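Local coordinates for protein maltose operon transcriptional repressor (Staphylococcus aureus subsp. aureus Mu50, PDB 3HCW) that probably represses transcription of the maltose operon, sensing a small-molecule effector through a periplasmic-binding-protein-like core, at residues A[106-114]-A[269-277]; A[173-184]-A[207-216]. All coordinates share one frame; numbering follows the deposited sequence.

In the fold
The two contacts sample distant parts of a core that is probably of the two-lobed, periplasmic-binding-protein-like kind found in LacI-type repressors. Contact 1 pairs strand 110-113 with strand 272-280; its segments, 106-114 and 269-277, have 154 residues between them. Contact 2, nested within that long excursion, packs helix 173-187 on helix 201-213 and lies against the second subunit. The centres of contact 1 and contact 2 are 37 Å apart, on opposite sides of the chain's centre, and the nearest atoms of contact 1 and contact 2 are about 19 Å apart. Glycerol, probably from the crystallisation liquor, binds at contact 1 through the side chains of Asp-112 and Asn-113.

Contact 1 of 2, residues A[106-114]-A[269-277]; sequences HQFTHIDND and VIELVIIDT
His-110 and Asp-112 carry the parallel pairing with strand 272-275, each using both its backbone N and its backbone O. The N of His-110 donates to Glu-271 O, its O accepts from Val-273 N at 2.8 Å, the N of Asp-112 donates to Val-273 O at 2.9 Å, and its O accepts from Ile-275 N. Ile-111 turns its own backbone bonds the other way, to Val-96 and Gly-98, which places 110-113 as an inner strand of the sheet. That sheet is mixed but mostly parallel, of the alpha/beta kind seen in periplasmic-binding-protein-like cores, with Ile-111 CG2 meeting Ile-275 CD1 at 3.6 Å on the face where Leu-250 of helix 247-263 packs. Side chains satisfy the carbonyls at both ends. Thr-109 OG1, anti to its carbonyl carbon (chi1 -65°), donates to Ile-270 O at 2.7 Å. Asn-113 ND2 reaches Ile-275 O from above the carbonyl plane at 3.1 Å and also bonds Ile-245 O; a water donates to the same Ile-275 O while accepting from Asp-114 N. A second water bridges Asp-114 O and Thr-277 OG1. At the exposed start, His-106 ND1 gives a straight bond of 2.7 Å to Glu-271 OE2, in the plane of the imidazole but above that of the carboxylate, the two planes being 74° apart. The imidazole of His-110 bonds Asp-105 OD2 through NE2.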
# COMPACT_ATOMS: atom_id res chain seq x y z
N HIS A 106 11.08 -13.29 28.80
CA HIS A 106 12.40 -13.94 28.73
C HIS A 106 12.34 -15.33 28.07
O HIS A 106 13.32 -15.77 27.45
CB HIS A 106 13.00 -14.07 30.14
CG HIS A 106 13.48 -12.77 30.72
ND1 HIS A 106 14.43 -11.99 30.11
CD2 HIS A 106 13.15 -12.14 31.87
CE1 HIS A 106 14.66 -10.92 30.85
NE2 HIS A 106 13.89 -10.98 31.92
N GLN A 107 11.20 -16.00 28.20
CA GLN A 107 10.98 -17.33 27.63
C GLN A 107 10.71 -17.30 26.13
O GLN A 107 10.94 -18.29 25.43
CB GLN A 107 9.81 -18.04 28.34
CG GLN A 107 9.92 -18.13 29.87
CD GLN A 107 11.27 -18.66 30.33
OE1 GLN A 107 12.02 -17.97 31.02
NE2 GLN A 107 11.58 -19.90 29.95
N PHE A 108 10.21 -16.16 25.63
CA PHE A 108 9.68 -16.07 24.27
C PHE A 108 10.49 -15.15 23.37
O PHE A 108 10.74 -14.00 23.72
CB PHE A 108 8.21 -15.66 24.32
CG PHE A 108 7.38 -16.55 25.20
CD1 PHE A 108 7.04 -17.84 24.79
CD2 PHE A 108 6.98 -16.12 26.46
CE1 PHE A 108 6.29 -18.68 25.61
CE2 PHE A 108 6.23 -16.95 27.30
CZ PHE A 108 5.89 -18.23 26.88
N THR A 109 10.92 -15.67 22.23
CA THR A 109 11.69 -14.90 21.26
C THR A 109 10.92 -13.69 20.73
O THR A 109 9.77 -13.82 20.31
CB THR A 109 12.18 -15.79 20.09
OG1 THR A 109 13.10 -16.75 20.60
CG2 THR A 109 12.90 -14.97 19.02
N HIS A 110 11.56 -12.53 20.80
CA HIS A 110 11.03 -11.30 20.23
C HIS A 110 11.93 -10.81 19.10
O HIS A 110 13.16 -10.96 19.15
CB HIS A 110 10.93 -10.22 21.30
CG HIS A 110 9.78 -10.38 22.24
ND1 HIS A 110 8.73 -9.49 22.30
CD2 HIS A 110 9.52 -11.33 23.17
CE1 HIS A 110 7.87 -9.88 23.22
NE2 HIS A 110 8.33 -10.99 23.77
N ILE A 111 11.31 -10.24 18.08
CA ILE A 111 12.03 -9.63 16.96
C ILE A 111 11.56 -8.18 16.85
O ILE A 111 10.39 -7.91 16.67
CB ILE A 111 11.81 -10.43 15.63
CG1 ILE A 111 12.54 -11.78 15.67
CG2 ILE A 111 12.34 -9.66 14.44
CD1 ILE A 111 11.68 -12.93 16.05
N ASP A 112 12.49 -7.24 16.99
CA ASP A 112 12.13 -5.83 17.00
C ASP A 112 13.18 -4.99 16.25
O ASP A 112 14.25 -5.50 15.88
CB ASP A 112 12.02 -5.36 18.45
CG ASP A 112 11.03 -4.21 18.65
OD1 ASP A 112 10.36 -3.81 17.68
OD2 ASP A 112 10.95 -3.71 19.78
N ASN A 113 12.84 -3.73 15.98
CA ASN A 113 13.83 -2.69 15.73
C ASN A 113 14.16 -2.08 17.09
O ASN A 113 13.41 -2.29 18.06
CB ASN A 113 13.28 -1.57 14.85
CG ASN A 113 12.80 -2.06 13.50
OD1 ASN A 113 11.61 -1.99 13.20
ND2 ASN A 113 13.73 -2.53 12.68
N ASP A 114 15.24 -1.31 17.15
CA ASP A 114 15.50 -0.45 18.30
C ASP A 114 14.78 0.87 18.04
O ASP A 114 15.26 1.74 17.33
CB ASP A 114 17.02 -0.26 18.54
CG ASP A 114 17.34 0.47 19.84
OD1 ASP A 114 18.51 0.43 20.28
OD2 ASP A 114 16.45 1.12 20.43
N VAL A 269 16.69 -20.64 23.73
CA VAL A 269 15.98 -19.37 23.52
C VAL A 269 16.89 -18.18 23.16
O VAL A 269 17.80 -17.82 23.91
CB VAL A 269 15.11 -18.99 24.75
CG1 VAL A 269 14.11 -17.91 24.38
CG2 VAL A 269 14.38 -20.21 25.31
N ILE A 270 16.62 -17.58 22.00
CA ILE A 270 17.18 -16.29 21.64
C ILE A 270 16.15 -15.28 22.11
O ILE A 270 15.06 -15.23 21.56
CB ILE A 270 17.39 -16.14 20.10
CG1 ILE A 270 18.15 -17.34 19.50
CG2 ILE A 270 18.07 -14.81 19.77
CD1 ILE A 270 19.64 -17.41 19.83
N GLU A 271 16.48 -14.49 23.13
CA GLU A 271 15.49 -13.61 23.78
C GLU A 271 14.99 -12.44 22.92
O GLU A 271 13.81 -12.10 22.97
CB GLU A 271 16.02 -13.06 25.10
CG GLU A 271 15.96 -14.04 26.26
CD GLU A 271 16.22 -13.38 27.62
OE1 GLU A 271 16.85 -14.03 28.48
OE2 GLU A 271 15.80 -12.22 27.82
N LEU A 272 15.90 -11.84 22.14
CA LEU A 272 15.59 -10.62 21.39
C LEU A 272 16.49 -10.49 20.18
O LEU A 272 17.71 -10.54 20.29
CB LEU A 272 15.73 -9.39 22.30
CG LEU A 272 15.38 -7.98 21.78
CD1 LEU A 272 13.98 -7.89 21.23
CD2 LEU A 272 15.57 -6.97 22.89
N VAL A 273 15.88 -10.34 19.00
CA VAL A 273 16.64 -10.14 17.78
C VAL A 273 16.39 -8.70 17.35
O VAL A 273 15.23 -8.29 17.20
CB VAL A 273 16.27 -11.14 16.66
CG1 VAL A 273 17.06 -10.87 15.38
CG2 VAL A 273 16.48 -12.60 17.12
N ILE A 274 17.46 -7.93 17.18
CA ILE A 274 17.34 -6.53 16.82
C ILE A 274 17.76 -6.31 15.35
O ILE A 274 18.85 -6.70 14.93
CB ILE A 274 18.11 -5.62 17.82
CG1 ILE A 274 17.49 -5.71 19.23
CG2 ILE A 274 18.19 -4.16 17.34
CD1 ILE A 274 16.19 -4.90 19.46
N ILE A 275 16.86 -5.72 14.57
CA ILE A 275 17.10 -5.36 13.18
C ILE A 275 17.44 -3.86 13.11
O ILE A 275 16.68 -3.03 13.61
CB ILE A 275 15.87 -5.73 12.28
CG1 ILE A 275 15.91 -7.20 11.90
CG2 ILE A 275 15.82 -4.92 10.98
CD1 ILE A 275 15.08 -8.07 12.77
N ASP A 276 18.60 -3.55 12.53
CA ASP A 276 19.09 -2.18 12.42
C ASP A 276 18.23 -1.36 11.47
O ASP A 276 17.75 -1.88 10.47
CB ASP A 276 20.54 -2.15 11.89
CG ASP A 276 21.55 -2.73 12.87
OD1 ASP A 276 21.34 -2.68 14.11
OD2 ASP A 276 22.59 -3.23 12.38
N THR A 277 18.06 -0.09 11.78
CA THR A 277 17.28 0.81 10.94
C THR A 277 18.20 1.77 10.18
O THR A 277 19.41 1.81 10.42
CB THR A 277 16.26 1.59 11.77
OG1 THR A 277 16.95 2.46 12.66
CG2 THR A 277 15.35 0.63 12.58
O HOH W 1 17.30 -1.14 15.17
O HOH W 2 17.19 1.59 15.29

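Contact 2 of 2, residues A[173-184]-A[207-216]; sequences REVILNYMQNLH and ILSVLYELNI
Val-210 is the central apolar knob of this contact, set in a hole formed by Arg-173, Ile-176, Leu-177 and Met-180. Its two methyls divide the work: CG1 presses on Leu-177 CA at 3.7 Å and on the CB of Met-180, whereas CG2 meets Ile-176 CG2 and also lies over the centre of one guanidinium face of Arg-173. Toward one end Ile-207 CD1 abuts Ile-176 CG2 at 3.8 Å, the two side chains crossing at about a right angle. Toward the other, Leu-214 lays CD1 against Met-180 CB and CD2 against Leu-177 CD1. Met-180, bent at chi2 and chi3, brings SD to 3.7 Å from Leu-211 CD1. The axes of segments 173-184 and 207-213 cross at -56° around this knob, and the inner side chains continue onto the alpha/beta sheet: Met-180 and Ile-207 both touch Ile-137 of strand 133-139, so the pair packs against that part of it. Polar bonds gather around Arg-173. Its CG stands anti to the backbone N (chi1 178°), and a bend at chi2 brings the guanidinium alongside helix 207-213. NH1 gives Ser-209 OG an almost linear bond of 2.7 Å in the guanidinium plane; NH2 forms a salt bridge of 2.8 Å to Glu-213 OE2, met from above the carboxylate plane, with a weak bond from NE to the same oxygen. A water accepts from NH2 and donates to Ser-209 O. Ser-209 OG also bonds Ala-236 O of the second subunit, whose Pro-239 packs on Arg-173.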
# COMPACT_ATOMS: atom_id res chain seq x y z
N ARG A 173 -9.74 12.96 9.28
CA ARG A 173 -9.51 14.24 8.62
C ARG A 173 -9.90 15.44 9.47
O ARG A 173 -9.07 16.32 9.73
CB ARG A 173 -10.33 14.30 7.33
CG ARG A 173 -10.23 15.60 6.57
CD ARG A 173 -9.57 15.34 5.27
NE ARG A 173 -8.98 16.54 4.68
CZ ARG A 173 -7.86 16.51 3.98
NH1 ARG A 173 -7.22 15.35 3.81
NH2 ARG A 173 -7.37 17.62 3.45
N GLU A 174 -11.16 15.47 9.91
CA GLU A 174 -11.70 16.52 10.77
C GLU A 174 -10.85 16.71 12.03
O GLU A 174 -10.52 17.85 12.39
CB GLU A 174 -13.15 16.20 11.15
CG GLU A 174 -13.85 17.28 11.99
CD GLU A 174 -15.07 16.75 12.75
OE1 GLU A 174 -16.07 16.37 12.09
OE2 GLU A 174 -15.03 16.71 14.00
N VAL A 175 -10.47 15.61 12.66
CA VAL A 175 -9.72 15.65 13.92
C VAL A 175 -8.30 16.20 13.72
O VAL A 175 -7.88 17.08 14.48
CB VAL A 175 -9.71 14.28 14.64
CG1 VAL A 175 -9.03 14.39 16.00
CG2 VAL A 175 -11.12 13.78 14.84
N ILE A 176 -7.60 15.70 12.70
CA ILE A 176 -6.26 16.20 12.34
C ILE A 176 -6.33 17.69 12.00
O ILE A 176 -5.53 18.48 12.51
CB ILE A 176 -5.64 15.46 11.10
CG1 ILE A 176 -5.68 13.93 11.23
CG2 ILE A 176 -4.22 15.98 10.82
CD1 ILE A 176 -4.61 13.30 12.06
N LEU A 177 -7.30 18.05 11.14
CA LEU A 177 -7.54 19.44 10.74
C LEU A 177 -7.66 20.38 11.93
O LEU A 177 -7.06 21.45 11.92
CB LEU A 177 -8.78 19.56 9.83
CG LEU A 177 -9.24 20.95 9.35
CD1 LEU A 177 -8.15 21.76 8.61
CD2 LEU A 177 -10.50 20.84 8.48
N ASN A 178 -8.42 19.97 12.95
CA ASN A 178 -8.61 20.80 14.14
C ASN A 178 -7.30 21.03 14.89
O ASN A 178 -7.01 22.15 15.32
CB ASN A 178 -9.66 20.19 15.06
CG ASN A 178 -9.76 20.93 16.39
OD1 ASN A 178 -10.27 22.05 16.45
ND2 ASN A 178 -9.26 20.31 17.45
N TYR A 179 -6.50 19.97 15.03
CA TYR A 179 -5.19 20.07 15.67
C TYR A 179 -4.22 20.97 14.90
O TYR A 179 -3.50 21.75 15.51
CB TYR A 179 -4.56 18.68 15.87
CG TYR A 179 -5.16 17.88 17.00
CD1 TYR A 179 -5.22 18.39 18.30
CD2 TYR A 179 -5.65 16.60 16.78
CE1 TYR A 179 -5.78 17.65 19.34
CE2 TYR A 179 -6.20 15.84 17.81
CZ TYR A 179 -6.26 16.38 19.08
OH TYR A 179 -6.81 15.62 20.10
N MET A 180 -4.22 20.88 13.57
CA MET A 180 -3.32 21.72 12.77
C MET A 180 -3.82 23.15 12.64
O MET A 180 -3.01 24.06 12.52
CB MET A 180 -3.02 21.11 11.38
CG MET A 180 -2.22 19.78 11.37
SD MET A 180 -0.59 19.84 12.14
CE MET A 180 -0.93 19.12 13.75
N GLN A 181 -5.14 23.35 12.68
CA GLN A 181 -5.74 24.70 12.75
C GLN A 181 -5.25 25.48 13.96
O GLN A 181 -4.88 26.65 13.85
CB GLN A 181 -7.27 24.65 12.76
CG GLN A 181 -7.91 24.66 11.39
CD GLN A 181 -9.39 24.32 11.40
OE1 GLN A 181 -9.96 23.96 12.45
NE2 GLN A 181 -10.03 24.42 10.23
N ASN A 182 -5.24 24.81 15.12
CA ASN A 182 -4.67 25.35 16.35
C ASN A 182 -3.22 25.83 16.26
O ASN A 182 -2.83 26.76 16.96
CB ASN A 182 -4.75 24.32 17.47
CG ASN A 182 -5.96 24.50 18.33
OD1 ASN A 182 -5.87 25.07 19.42
ND2 ASN A 182 -7.12 24.02 17.86
N LEU A 183 -2.44 25.20 15.38
CA LEU A 183 -1.01 25.48 15.28
C LEU A 183 -0.69 26.38 14.10
O LEU A 183 0.43 26.84 13.96
CB LEU A 183 -0.22 24.17 15.14
CG LEU A 183 -0.19 23.23 16.34
CD1 LEU A 183 0.48 21.91 15.98
CD2 LEU A 183 0.52 23.89 17.53
N HIS A 184 -1.71 26.64 13.28
CA HIS A 184 -1.57 27.31 11.99
C HIS A 184 -0.75 28.61 12.02
O HIS A 184 0.16 28.78 11.22
CB HIS A 184 -2.96 27.53 11.39
CG HIS A 184 -2.96 28.08 10.00
ND1 HIS A 184 -3.99 28.86 9.52
CD2 HIS A 184 -2.06 27.98 8.99
CE1 HIS A 184 -3.73 29.21 8.27
NE2 HIS A 184 -2.57 28.68 7.93
N ILE A 207 -1.53 13.69 7.65
CA ILE A 207 -0.98 14.97 8.11
C ILE A 207 -0.60 15.88 6.93
O ILE A 207 -0.98 17.04 6.91
CB ILE A 207 0.28 14.79 9.04
CG1 ILE A 207 0.07 13.73 10.14
CG2 ILE A 207 0.70 16.13 9.65
CD1 ILE A 207 -0.99 14.05 11.19
N LEU A 208 0.14 15.34 5.95
CA LEU A 208 0.59 16.12 4.78
C LEU A 208 -0.60 16.66 4.00
O LEU A 208 -0.54 17.77 3.47
CB LEU A 208 1.50 15.28 3.87
CG LEU A 208 2.74 14.66 4.51
CD1 LEU A 208 3.45 13.68 3.59
CD2 LEU A 208 3.70 15.71 5.02
N SER A 209 -1.68 15.89 3.96
CA SER A 209 -2.90 16.26 3.25
C SER A 209 -3.56 17.47 3.91
O SER A 209 -4.00 18.39 3.21
CB SER A 209 -3.87 15.08 3.22
OG SER A 209 -4.97 15.35 2.37
N VAL A 210 -3.60 17.47 5.24
CA VAL A 210 -4.17 18.58 5.99
C VAL A 210 -3.26 19.81 5.86
O VAL A 210 -3.74 20.92 5.64
CB VAL A 210 -4.45 18.16 7.47
CG1 VAL A 210 -4.66 19.36 8.37
CG2 VAL A 210 -5.69 17.22 7.53
N LEU A 211 -1.95 19.58 5.95
CA LEU A 211 -0.95 20.64 5.76
C LEU A 211 -1.04 21.29 4.37
O LEU A 211 -0.85 22.50 4.23
CB LEU A 211 0.48 20.11 6.02
CG LEU A 211 1.17 20.23 7.38
CD1 LEU A 211 0.23 20.27 8.58
CD2 LEU A 211 2.21 19.14 7.55
N TYR A 212 -1.36 20.49 3.35
CA TYR A 212 -1.62 21.00 2.01
C TYR A 212 -2.85 21.90 2.02
O TYR A 212 -2.82 23.02 1.48
CB TYR A 212 -1.81 19.85 1.01
CG TYR A 212 -1.79 20.28 -0.44
CD1 TYR A 212 -0.59 20.28 -1.16
CD2 TYR A 212 -2.96 20.67 -1.10
CE1 TYR A 212 -0.56 20.67 -2.50
CE2 TYR A 212 -2.92 21.08 -2.44
CZ TYR A 212 -1.72 21.06 -3.13
OH TYR A 212 -1.68 21.45 -4.46
N GLU A 213 -3.91 21.43 2.68
CA GLU A 213 -5.18 22.15 2.75
C GLU A 213 -5.04 23.53 3.41
O GLU A 213 -5.72 24.47 3.03
CB GLU A 213 -6.25 21.29 3.45
CG GLU A 213 -7.67 21.89 3.43
CD GLU A 213 -8.77 20.88 3.73
OE1 GLU A 213 -9.89 21.05 3.20
OE2 GLU A 213 -8.53 19.92 4.49
N LEU A 214 -4.12 23.64 4.37
CA LEU A 214 -3.91 24.86 5.13
C LEU A 214 -2.80 25.73 4.56
O LEU A 214 -2.48 26.77 5.14
CB LEU A 214 -3.59 24.51 6.58
CG LEU A 214 -4.71 23.87 7.40
CD1 LEU A 214 -4.21 23.56 8.79
CD2 LEU A 214 -5.93 24.78 7.47
N ASN A 215 -2.24 25.29 3.43
CA ASN A 215 -1.13 25.95 2.75
C ASN A 215 0.11 26.12 3.63
O ASN A 215 0.83 27.11 3.52
CB ASN A 215 -1.56 27.29 2.13
CG ASN A 215 -0.64 27.73 0.99
OD1 ASN A 215 -0.34 28.92 0.86
ND2 ASN A 215 -0.19 26.78 0.18
N ILE A 216 0.36 25.13 4.48
CA ILE A 216 1.56 25.08 5.32
C ILE A 216 2.62 24.28 4.54
O ILE A 216 2.58 23.05 4.49
CB ILE A 216 1.25 24.43 6.68
CG1 ILE A 216 0.13 25.19 7.39
CG2 ILE A 216 2.50 24.39 7.54
CD1 ILE A 216 -0.42 24.49 8.61
O HOH W 3 -5.51 18.66 1.07